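Local coordinates for Non-catalytic protein 1 (Piromyces equi, PDB 1WCU) that probably binds beta-linked plant cell-wall polysaccharides as a non-catalytic, family 29 carbohydrate-binding module, at residues S99-Y104 / Y130-I135; R82-D85 / A89-V92; L50-L53 / Y57-K60. All coordinates share one frame; numbering follows the deposited sequence.

Interaction 1: residues S99-Y104 / Y130-I135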
ATOM      1  N   SER A  99      -2.856  16.161  -8.531  1.00 10.35           N
ATOM      2  CA  SER A  99      -3.564  16.171  -9.801  1.00 11.38           C
ATOM      3  C   SER A  99      -3.195  14.996 -10.718  1.00 11.57           C
ATOM      4  O   SER A  99      -4.048  14.495 -11.483  1.00 13.31           O
ATOM      5  CB  SER A  99      -3.338  17.561 -10.457  1.00 12.43           C
ATOM      6  OG  SER A  99      -4.299  18.402  -9.848  0.50 14.64           O
ATOM      7  N   ASP A 100      -1.946  14.557 -10.643  1.00 11.88           N
ATOM      8  CA  ASP A 100      -1.459  13.390 -11.385  1.00 11.71           C
ATOM      9  C   ASP A 100      -0.793  12.456 -10.401  1.00 11.15           C
ATOM     10  O   ASP A 100      -0.716  12.748  -9.208  1.00 11.31           O
ATOM     11  CB  ASP A 100      -0.466  13.808 -12.484  1.00 12.74           C
ATOM     12  CG  ASP A 100      -0.456  12.849 -13.687  1.00 15.09           C
ATOM     13  OD1 ASP A 100      -0.861  11.662 -13.570  1.00 17.86           O
ATOM     14  OD2 ASP A 100      -0.029  13.296 -14.785  1.00 21.50           O
ATOM     15  N   PHE A 101      -0.335  11.313 -10.895  1.00 10.09           N
ATOM     16  CA  PHE A 101       0.336  10.333 -10.042  1.00 10.33           C
ATOM     17  C   PHE A 101       1.625  10.876  -9.439  1.00 10.79           C
ATOM     18  O   PHE A 101       2.485  11.416 -10.144  1.00 12.80           O
ATOM     19  CB  PHE A 101       0.564   9.029 -10.828  1.00 10.53           C
ATOM     20  CG  PHE A 101      -0.707   8.262 -11.043  1.00  9.25           C
ATOM     21  CD1 PHE A 101      -1.188   7.410 -10.069  1.00 10.30           C
ATOM     22  CD2 PHE A 101      -1.476   8.463 -12.174  1.00 10.82           C
ATOM     23  CE1 PHE A 101      -2.392   6.748 -10.233  1.00 10.97           C
ATOM     24  CE2 PHE A 101      -2.669   7.801 -12.345  1.00 11.98           C
ATOM     25  CZ  PHE A 101      -3.135   6.944 -11.368  1.00 10.78           C
ATOM     26  N   THR A 102       1.720  10.757  -8.121  1.00  9.89           N
ATOM     27  CA  THR A 102       2.869  11.200  -7.326  1.00  9.79           C
ATOM     28  C   THR A 102       3.533   9.965  -6.706  1.00  9.06           C
ATOM     29  O   THR A 102       2.848   9.088  -6.180  1.00  8.39           O
ATOM     30  CB  THR A 102       2.375  12.110  -6.189  1.00 10.36           C
ATOM     31  OG1 THR A 102       1.647  13.212  -6.752  1.00 12.63           O
ATOM     32  CG2 THR A 102       3.487  12.624  -5.301  1.00 10.38           C
ATOM     33  N   GLU A 103       4.862   9.889  -6.775  1.00  9.00           N
ATOM     34  CA  GLU A 103       5.611   8.802  -6.180  1.00  9.93           C
ATOM     35  C   GLU A 103       5.805   9.019  -4.692  1.00  9.24           C
ATOM     36  O   GLU A 103       6.096  10.148  -4.252  1.00 10.17           O
ATOM     37  CB  GLU A 103       7.014   8.704  -6.801  1.00 10.28           C
ATOM     38  CG  GLU A 103       7.053   8.543  -8.310  1.00 12.48           C
ATOM     39  CD  GLU A 103       8.475   8.367  -8.821  1.00 14.56           C
ATOM     40  OE1 GLU A 103       9.137   9.387  -9.116  1.00 18.80           O
ATOM     41  OE2 GLU A 103       8.920   7.222  -8.949  1.00 17.11           O
ATOM     42  N   TYR A 104       5.681   7.937  -3.926  1.00  8.35           N
ATOM     43  CA  TYR A 104       5.993   7.918  -2.515  1.00  8.86           C
ATOM     44  C   TYR A 104       6.859   6.701  -2.195  1.00  8.83           C
ATOM     45  O   TYR A 104       6.633   5.613  -2.750  1.00  8.36           O
ATOM     46  CB  TYR A 104       4.710   7.802  -1.696  1.00  8.68           C
ATOM     47  CG  TYR A 104       3.732   8.960  -1.825  1.00  7.94           C
ATOM     48  CD1 TYR A 104       2.790   9.005  -2.850  1.00  8.22           C
ATOM     49  CD2 TYR A 104       3.736  10.006  -0.908  1.00  8.25           C
ATOM     50  CE1 TYR A 104       1.905  10.069  -2.971  1.00  8.53           C
ATOM     51  CE2 TYR A 104       2.841  11.059  -1.020  1.00  7.30           C
ATOM     52  CZ  TYR A 104       1.932  11.083  -2.054  1.00  8.64           C
ATOM     53  OH  TYR A 104       1.009  12.116  -2.155  1.00  8.76           O
ATOM     54  N   TYR A 130      -6.620   6.817  -6.399  1.00  7.13           N
ATOM     55  CA  TYR A 130      -6.104   6.032  -7.522  1.00  7.34           C
ATOM     56  C   TYR A 130      -4.641   5.684  -7.307  1.00  7.71           C
ATOM     57  O   TYR A 130      -3.829   6.548  -6.958  1.00  7.83           O
ATOM     58  CB  TYR A 130      -6.237   6.818  -8.846  1.00  8.40           C
ATOM     59  CG  TYR A 130      -7.654   7.242  -9.183  1.00  8.54           C
ATOM     60  CD1 TYR A 130      -8.153   8.452  -8.740  1.00  7.52           C
ATOM     61  CD2 TYR A 130      -8.481   6.435  -9.961  1.00  9.69           C
ATOM     62  CE1 TYR A 130      -9.443   8.855  -9.040  1.00  9.84           C
ATOM     63  CE2 TYR A 130      -9.786   6.819 -10.263  1.00 10.54           C
ATOM     64  CZ  TYR A 130     -10.253   8.036  -9.812  1.00 10.44           C
ATOM     65  OH  TYR A 130     -11.563   8.423 -10.105  1.00 12.85           O
ATOM     66  N   MET A 131      -4.304   4.410  -7.509  1.00  7.07           N
ATOM     67  CA  MET A 131      -2.951   3.931  -7.210  1.00  7.45           C
ATOM     68  C   MET A 131      -2.378   3.127  -8.372  1.00  7.43           C
ATOM     69  O   MET A 131      -3.104   2.418  -9.064  1.00  7.12           O
ATOM     70  CB  MET A 131      -2.963   3.060  -5.943  1.00  7.24           C
ATOM     71  CG  MET A 131      -3.258   3.877  -4.705  1.00  8.05           C
ATOM     72  SD  MET A 131      -3.680   2.887  -3.274  1.00  9.56           S
ATOM     73  CE  MET A 131      -5.431   2.744  -3.510  1.00 12.55           C
ATOM     74  N   ARG A 132      -1.059   3.217  -8.542  1.00  7.12           N
ATOM     75  CA  ARG A 132      -0.332   2.390  -9.497  1.00  7.61           C
ATOM     76  C   ARG A 132       1.009   1.980  -8.907  1.00  7.94           C
ATOM     77  O   ARG A 132       1.531   2.650  -8.018  1.00  7.51           O
ATOM     78  CB  ARG A 132      -0.070   3.149 -10.810  1.00  7.90           C
ATOM     79  CG  ARG A 132      -1.305   3.392 -11.646  1.00  8.32           C
ATOM     80  CD  ARG A 132      -1.000   4.278 -12.854  1.00  9.66           C
ATOM     81  NE  ARG A 132      -2.200   4.492 -13.658  1.00  9.52           N
ATOM     82  CZ  ARG A 132      -2.329   5.417 -14.607  1.00 10.47           C
ATOM     83  NH1 ARG A 132      -1.317   6.212 -14.905  1.00 14.21           N
ATOM     84  NH2 ARG A 132      -3.486   5.561 -15.230  1.00 11.96           N
ATOM     85  N   TYR A 133       1.576   0.899  -9.428  1.00  7.51           N
ATOM     86  CA  TYR A 133       2.955   0.498  -9.118  1.00  8.56           C
ATOM     87  C   TYR A 133       3.198   0.365  -7.608  1.00  8.03           C
ATOM     88  O   TYR A 133       4.118   0.963  -7.060  1.00  8.30           O
ATOM     89  CB  TYR A 133       3.986   1.437  -9.779  1.00 10.38           C
ATOM     90  CG  TYR A 133       3.699   1.786 -11.224  1.00 12.46           C
ATOM     91  CD1 TYR A 133       3.714   0.830 -12.223  1.00 14.59           C
ATOM     92  CD2 TYR A 133       3.384   3.083 -11.562  1.00 14.74           C
ATOM     93  CE1 TYR A 133       3.417   1.197 -13.577  1.00 13.25           C
ATOM     94  CE2 TYR A 133       3.099   3.452 -12.854  1.00 16.37           C
ATOM     95  CZ  TYR A 133       3.112   2.524 -13.851  1.00 13.46           C
ATOM     96  OH  TYR A 133       2.810   2.967 -15.130  1.00 18.34           O
ATOM     97  N   ILE A 134       2.372  -0.446  -6.969  1.00  8.13           N
ATOM     98  CA  ILE A 134       2.531  -0.767  -5.563  1.00  8.02           C
ATOM     99  C   ILE A 134       3.580  -1.868  -5.466  1.00  8.60           C
ATOM    100  O   ILE A 134       3.359  -2.991  -5.925  1.00  8.92           O
ATOM    101  CB  ILE A 134       1.207  -1.233  -4.920  1.00  7.95           C
ATOM    102  CG1 ILE A 134       0.128  -0.150  -5.085  1.00  7.46           C
ATOM    103  CG2 ILE A 134       1.455  -1.545  -3.440  1.00  8.26           C
ATOM    104  CD1 ILE A 134      -1.256  -0.609  -4.638  1.00  9.45           C
ATOM    105  N   ILE A 135       4.729  -1.537  -4.886  1.00  8.39           N
ATOM    106  CA  ILE A 135       5.897  -2.421  -4.890  1.00  8.84           C
ATOM    107  C   ILE A 135       6.556  -2.392  -3.520  1.00  8.99           C
ATOM    108  O   ILE A 135       6.846  -1.327  -2.993  1.00  9.41           O
ATOM    109  CB  ILE A 135       6.961  -1.986  -5.948  1.00  8.61           C
ATOM    110  CG1 ILE A 135       6.359  -1.975  -7.360  1.00  9.57           C
ATOM    111  CG2 ILE A 135       8.199  -2.890  -5.883  1.00  9.30           C
ATOM    112  CD1 ILE A 135       7.198  -1.244  -8.381  1.00 10.88           C
TER

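Interaction 2: residues R82-D85 / A89-V92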
ATOM      1  N   ARG A  82       4.562  -9.490  13.010  1.00  7.03           N
ATOM      2  CA  ARG A  82       4.944 -10.604  13.873  1.00  7.07           C
ATOM      3  C   ARG A  82       5.163 -10.064  15.274  1.00  8.41           C
ATOM      4  O   ARG A  82       5.936  -9.024  15.488  1.00  7.44           O
ATOM      5  CB  ARG A  82       6.209 -11.273  13.338  1.00  7.93           C
ATOM      6  CG  ARG A  82       6.546 -12.654  13.903  1.00  8.24           C
ATOM      7  CD  ARG A  82       7.780 -13.147  13.177  1.00  8.42           C
ATOM      8  NE  ARG A  82       8.192 -14.461  13.657  1.00  9.46           N
ATOM      9  CZ  ARG A  82       9.168 -15.167  13.116  1.00  9.33           C
ATOM     10  NH1 ARG A  82       9.821 -14.693  12.082  1.00  9.42           N
ATOM     11  NH2 ARG A  82       9.489 -16.337  13.640  1.00 10.69           N
ATOM     12  N   GLY A  83       4.558 -10.736  16.242  1.00  6.87           N
ATOM     13  CA  GLY A  83       4.627 -10.339  17.652  1.00  7.62           C
ATOM     14  C   GLY A  83       3.383  -9.624  18.154  1.00  7.42           C
ATOM     15  O   GLY A  83       3.214  -9.430  19.340  1.00  7.48           O
ATOM     16  N   TYR A  84       2.498  -9.251  17.236  1.00  7.08           N
ATOM     17  CA  TYR A  84       1.301  -8.447  17.549  1.00  6.98           C
ATOM     18  C   TYR A  84       0.009  -9.134  17.138  1.00  7.32           C
ATOM     19  O   TYR A  84      -0.005 -10.033  16.317  1.00  7.42           O
ATOM     20  CB  TYR A  84       1.367  -7.089  16.828  1.00  8.16           C
ATOM     21  CG  TYR A  84       2.457  -6.175  17.326  1.00  8.73           C
ATOM     22  CD1 TYR A  84       3.720  -6.234  16.796  1.00 10.71           C
ATOM     23  CD2 TYR A  84       2.204  -5.224  18.319  1.00  7.99           C
ATOM     24  CE1 TYR A  84       4.728  -5.384  17.256  1.00 11.50           C
ATOM     25  CE2 TYR A  84       3.193  -4.384  18.766  1.00  9.55           C
ATOM     26  CZ  TYR A  84       4.440  -4.455  18.224  1.00 10.62           C
ATOM     27  OH  TYR A  84       5.416  -3.573  18.702  1.00 14.02           O
ATOM     28  N   ASP A  85      -1.099  -8.652  17.682  1.00  7.72           N
ATOM     29  CA  ASP A  85      -2.396  -8.948  17.115  1.00  8.19           C
ATOM     30  C   ASP A  85      -2.382  -8.494  15.647  1.00  7.69           C
ATOM     31  O   ASP A  85      -1.931  -7.380  15.348  1.00  7.31           O
ATOM     32  CB  ASP A  85      -3.413  -8.129  17.903  1.00  9.35           C
ATOM     33  CG  ASP A  85      -4.673  -8.828  18.096  0.50 12.70           C
ATOM     34  OD1 ASP A  85      -3.749 -10.079  19.314  0.50  9.91           O
ATOM     35  OD2 ASP A  85      -5.346  -8.804  17.032  0.50 15.79           O
ATOM     36  N   ALA A  89      -2.271  -1.851  13.627  1.00  8.66           N
ATOM     37  CA  ALA A  89      -1.643  -1.230  12.464  1.00  8.69           C
ATOM     38  C   ALA A  89      -0.617  -0.178  12.884  1.00  9.49           C
ATOM     39  O   ALA A  89      -0.731   0.457  13.960  1.00  9.99           O
ATOM     40  CB  ALA A  89      -2.681  -0.614  11.557  1.00  9.70           C
ATOM     41  N   PHE A  90       0.408  -0.020  12.054  1.00  8.81           N
ATOM     42  CA  PHE A  90       1.525   0.875  12.333  1.00  9.23           C
ATOM     43  C   PHE A  90       1.740   1.818  11.170  1.00  9.37           C
ATOM     44  O   PHE A  90       1.944   1.367  10.042  1.00  8.63           O
ATOM     45  CB  PHE A  90       2.793   0.051  12.611  1.00 10.33           C
ATOM     46  CG  PHE A  90       2.617  -0.921  13.732  1.00  9.60           C
ATOM     47  CD1 PHE A  90       2.055  -2.165  13.516  1.00 11.23           C
ATOM     48  CD2 PHE A  90       2.952  -0.563  15.029  1.00 11.77           C
ATOM     49  CE1 PHE A  90       1.845  -3.043  14.566  1.00 11.28           C
ATOM     50  CE2 PHE A  90       2.737  -1.452  16.076  1.00 11.79           C
ATOM     51  CZ  PHE A  90       2.194  -2.680  15.827  1.00 11.56           C
ATOM     52  N   ASN A  91       1.714   3.120  11.445  1.00 10.26           N
ATOM     53  CA  ASN A  91       1.817   4.111  10.397  1.00 10.79           C
ATOM     54  C   ASN A  91       3.238   4.139   9.856  1.00 10.92           C
ATOM     55  O   ASN A  91       4.194   4.180  10.637  1.00 12.05           O
ATOM     56  CB  ASN A  91       1.451   5.527  10.893  1.00 11.85           C
ATOM     57  CG  ASN A  91      -0.034   5.902  10.615  0.50 17.55           C
ATOM     58  OD1 ASN A  91      -0.822   6.234  11.531  0.50 21.15           O
ATOM     59  ND2 ASN A  91      -0.392   5.920   9.333  0.50 18.27           N
ATOM     60  N   VAL A  92       3.371   4.151   8.531  1.00  9.75           N
ATOM     61  CA  VAL A  92       4.668   4.298   7.871  1.00 10.18           C
ATOM     62  C   VAL A  92       4.778   5.558   7.020  1.00  9.77           C
ATOM     63  O   VAL A  92       5.878   5.947   6.628  1.00 10.68           O
ATOM     64  CB  VAL A  92       5.070   3.055   7.028  1.00 10.18           C
ATOM     65  CG1 VAL A  92       5.171   1.827   7.918  1.00 11.91           C
ATOM     66  CG2 VAL A  92       4.136   2.823   5.853  1.00 10.83           C
TER

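Interaction 3: residues L50-L53 / Y57-K60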
ATOM      1  N   LEU A  50      -3.496  -4.880   1.616  1.00  6.37           N
ATOM      2  CA  LEU A  50      -3.062  -5.789   0.575  1.00  6.95           C
ATOM      3  C   LEU A  50      -2.182  -6.865   1.196  1.00  6.52           C
ATOM      4  O   LEU A  50      -1.029  -6.618   1.595  1.00  6.25           O
ATOM      5  CB  LEU A  50      -2.356  -5.027  -0.552  1.00  7.50           C
ATOM      6  CG  LEU A  50      -3.236  -3.933  -1.173  1.00  8.13           C
ATOM      7  CD1 LEU A  50      -2.419  -3.145  -2.197  1.00 10.37           C
ATOM      8  CD2 LEU A  50      -4.509  -4.510  -1.820  1.00  9.99           C
ATOM      9  N   LYS A  51      -2.775  -8.047   1.294  1.00  7.07           N
ATOM     10  CA  LYS A  51      -2.202  -9.236   1.934  1.00  7.29           C
ATOM     11  C   LYS A  51      -1.382 -10.043   0.940  1.00  7.73           C
ATOM     12  O   LYS A  51      -1.831 -10.321  -0.167  1.00  7.45           O
ATOM     13  CB  LYS A  51      -3.352 -10.095   2.509  1.00  7.47           C
ATOM     14  CG  LYS A  51      -2.991 -11.531   2.901  1.00  7.52           C
ATOM     15  CD  LYS A  51      -2.181 -11.628   4.204  1.00  8.84           C
ATOM     16  CE  LYS A  51      -1.942 -13.112   4.534  1.00 10.10           C
ATOM     17  NZ  LYS A  51      -1.392 -13.401   5.891  1.00 12.65           N
ATOM     18  N   ASN A  52      -0.163 -10.386   1.356  1.00  8.39           N
ATOM     19  CA  ASN A  52       0.715 -11.286   0.605  1.00  9.11           C
ATOM     20  C   ASN A  52       0.352 -12.730   0.926  1.00  9.39           C
ATOM     21  O   ASN A  52       0.523 -13.172   2.058  1.00  9.96           O
ATOM     22  CB  ASN A  52       2.174 -10.993   0.987  1.00  8.88           C
ATOM     23  CG  ASN A  52       3.166 -11.580   0.029  1.00 11.36           C
ATOM     24  OD1 ASN A  52       2.886 -12.554  -0.668  1.00 12.24           O
ATOM     25  ND2 ASN A  52       4.323 -10.962  -0.048  1.00 13.07           N
ATOM     26  N   LEU A  53      -0.143 -13.446  -0.085  1.00 10.05           N
ATOM     27  CA  LEU A  53      -0.450 -14.873   0.025  1.00 11.56           C
ATOM     28  C   LEU A  53       0.653 -15.757  -0.540  1.00 12.86           C
ATOM     29  O   LEU A  53       0.553 -16.984  -0.462  1.00 14.60           O
ATOM     30  CB  LEU A  53      -1.771 -15.172  -0.693  1.00 12.17           C
ATOM     31  CG  LEU A  53      -2.985 -14.432  -0.117  1.00 14.52           C
ATOM     32  CD1 LEU A  53      -4.165 -14.573  -1.086  1.00 16.11           C
ATOM     33  CD2 LEU A  53      -3.336 -14.932   1.265  1.00 16.22           C
ATOM     34  N   TYR A  57       5.156 -13.415   5.011  1.00  9.26           N
ATOM     35  CA  TYR A  57       5.392 -11.970   5.177  1.00  8.86           C
ATOM     36  C   TYR A  57       5.935 -11.363   3.898  1.00  8.49           C
ATOM     37  O   TYR A  57       6.544 -12.058   3.088  1.00  7.91           O
ATOM     38  CB  TYR A  57       6.404 -11.700   6.299  1.00  9.05           C
ATOM     39  CG  TYR A  57       6.043 -12.322   7.623  1.00  9.22           C
ATOM     40  CD1 TYR A  57       5.097 -11.743   8.465  1.00  7.80           C
ATOM     41  CD2 TYR A  57       6.646 -13.500   8.037  1.00 10.02           C
ATOM     42  CE1 TYR A  57       4.766 -12.336   9.671  1.00  8.83           C
ATOM     43  CE2 TYR A  57       6.333 -14.075   9.232  1.00 10.88           C
ATOM     44  CZ  TYR A  57       5.390 -13.504  10.041  1.00  9.99           C
ATOM     45  OH  TYR A  57       5.107 -14.149  11.253  1.00 12.23           O
ATOM     46  N   TYR A  58       5.711 -10.065   3.703  1.00  6.95           N
ATOM     47  CA  TYR A  58       6.480  -9.305   2.721  1.00  7.04           C
ATOM     48  C   TYR A  58       7.958  -9.364   3.076  1.00  7.53           C
ATOM     49  O   TYR A  58       8.790  -9.683   2.236  1.00  7.32           O
ATOM     50  CB  TYR A  58       6.022  -7.846   2.691  1.00  6.45           C
ATOM     51  CG  TYR A  58       4.720  -7.614   1.961  1.00  6.21           C
ATOM     52  CD1 TYR A  58       4.703  -7.440   0.590  1.00  7.20           C
ATOM     53  CD2 TYR A  58       3.513  -7.515   2.635  1.00  6.36           C
ATOM     54  CE1 TYR A  58       3.528  -7.193  -0.099  1.00  7.06           C
ATOM     55  CE2 TYR A  58       2.336  -7.283   1.958  1.00  6.84           C
ATOM     56  CZ  TYR A  58       2.338  -7.127   0.586  1.00  7.01           C
ATOM     57  OH  TYR A  58       1.149  -6.871  -0.081  1.00  7.72           O
ATOM     58  N   GLY A  59       8.264  -9.035   4.323  1.00  7.14           N
ATOM     59  CA  GLY A  59       9.629  -8.988   4.816  1.00  7.26           C
ATOM     60  C   GLY A  59       9.676  -8.272   6.136  1.00  7.26           C
ATOM     61  O   GLY A  59       8.635  -7.972   6.722  1.00  7.84           O
ATOM     62  N   LYS A  60      10.886  -8.015   6.618  1.00  7.96           N
ATOM     63  CA  LYS A  60      11.130  -7.358   7.899  1.00  9.00           C
ATOM     64  C   LYS A  60      11.845  -6.055   7.580  1.00  8.86           C
ATOM     65  O   LYS A  60      12.931  -6.058   7.014  1.00  9.39           O
ATOM     66  CB  LYS A  60      11.970  -8.261   8.801  1.00  9.60           C
ATOM     67  CG  LYS A  60      12.272  -7.678  10.166  1.00  9.54           C
ATOM     68  CD  LYS A  60      12.901  -8.714  11.078  1.00 12.57           C
ATOM     69  CE  LYS A  60      13.158  -8.154  12.468  1.00 16.83           C
ATOM     70  NZ  LYS A  60      14.348  -7.313  12.512  1.00 20.89           N
TER

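Interaction 1: residues S99-Y104 / Y130-I135
The aliphatic arm and guanidinium of R132 run over one face of the F101 ring, the main overlap between two strands of this beta-sandwich module. Strands 101-109 and 129-137 both pair antiparallel with strand 62-70, so they are next-but-one neighbours in the six-stranded sheet, and the side chains meet across the strand between them. The short segments 101-104 and 130-135 approach to 8.2 Å and diverge by 52°, which fits a contact concentrated at F101 rather than continued along both strands.

R132 crosses the phenyl side chain at about a right angle, laying a row of atoms over the ring. CD makes a CH-pi contact, 3.8 Å from the F101 centroid and nearly above it. Further out, the guanidinium plane is only 18° from the ring plane, and its carbon CZ sits 3.3 Å from F101 CE2. The chain stays extended from CG to NE (chi2 174°), which carries the flat group to the far rim of the ring, where R132 NH1 lies 3.3 Å from F101 CE2. Its polar edge is held from elsewhere: NE donates to the carbonyl of N34 and NH2 to that of D33, two bonds that fix the guanidinium's rotation.

On another part of the same ring, F101 CZ reaches Y130 CB at 4.0 Å, and F101 CE1 comes within 3.6 Å of Y130 O. The Y130 ring itself leads away and forms a cation-pi pair with K69 of the intervening strand; F101 also rests on K69 and Q67. Within its own segment, F101 N donates to D100 OD1 at 2.7 Å, on the anti side of the carboxylate and tilted out of its plane.

Interaction 2: residues R82-D85 / A89-V92
F90 presents the outer end of its ring to the face of Y84 in a T-shaped (edge-to-face) pair. The centroids are 4.7 Å apart and the planes are inclined at 67°, somewhat short of perpendicular. F90 CZ does most of the touching: it stands 3.4 Å above the plane of the Y84 ring, over its centre. Its distances to individual ring atoms confirm the central placement, since they run from 3.5 Å at Y84 CE2 to 4.0 Å at Y84 CE1. F90 CE2 adds a looser contact, 4.0 Å from Y84 CE2, which shows that the phenyl ring leans toward that side.

Both rings leave the main chain in the same way, with CG anti to the carbonyl carbon; for F90 this (chi1 -57°) sends the ring out from strand 90-98 toward the loop. One shell further out, F90 also meets the Y112 ring and touches V81.

The backbones supply the frame. Strand 90-98 is the outermost strand of the five-stranded sheet, and F90 and V92 bond through their backbones to V78 and V76 of strand 74-79, so the two rings meet within the long connection of an antiparallel hairpin. On the other side, R82 is tied to Q113 by backbone and side-chain hydrogen bonds. G83 then turns the chain at a positive phi of 102°, where a CB would run into the carbonyl oxygen of R82.

Y84 is exposed and touches a crystal neighbour, so the lattice may influence its position. With a C-H edge of F90 directed at the pi face of Y84, the contact probably rests on dispersion with a small electrostatic component, and is likely a modest hold on a surface loop.

Interaction 3: residues L50-L53 / Y57-K60
Two first torsions set up this contact: N52 holds CG anti to its own nitrogen (chi1 -164°), carrying its amide obliquely across the Y58 ring face, and Y58 turns its ring back beside its nitrogen (chi1 -77°), bringing the hydroxyl to strand 47-52. The contact thus ties the end of that strand to the loop leading to strand 62-70. Y58 OH donates to L50 O at 2.8 Å. The acceptor lies in the plane of the phenol ring, whereas the hydroxyl stands above the L50 carbonyl plane, 59° out of it, so the bond does not follow a lone pair.

N52 covers one face of the ring. Its CB makes a CH-pi contact 3.9 Å from the Y58 centroid, nearly along the normal, and N52 ND2 continues over the same face to 3.6 Å from Y58 CD1. The amide is steeply inclined to the ring rather than flat on it. N52 OD1 accepts from the backbone N of N54, an Asx turn that fixes the amide as the chain leaves the strand. The Y58 ring also meets that of F114, and F20 and V9 touch it.

In this buried contact the bond to L50 O gives the Y58 hydroxyl hydrogen a partner on the strand backbone.

How the interactions relate
From the N terminus, interaction 3 comes first, closing a short loop in the connection from strand 47-52 of the five-stranded sheet to strand 62-70 of the six-stranded one. Interaction 2 then closes a short loop within the long connection between strands 74-79 and 90-98. Interaction 1 closes last, spanning 25 residues between strands 101-109 and 129-137. The three run in series, with none nested or crossed. Interactions 2 and 3 touch through R82 CG and Y57 OH, 3.4 Å apart. Interaction 3 meets interaction 1 where L50 CD1 packs on I134 CD1, joining the two sheets. Interactions 1 and 2 lie on opposite sides of the chain's centre, nearest atoms about 9 Å apart.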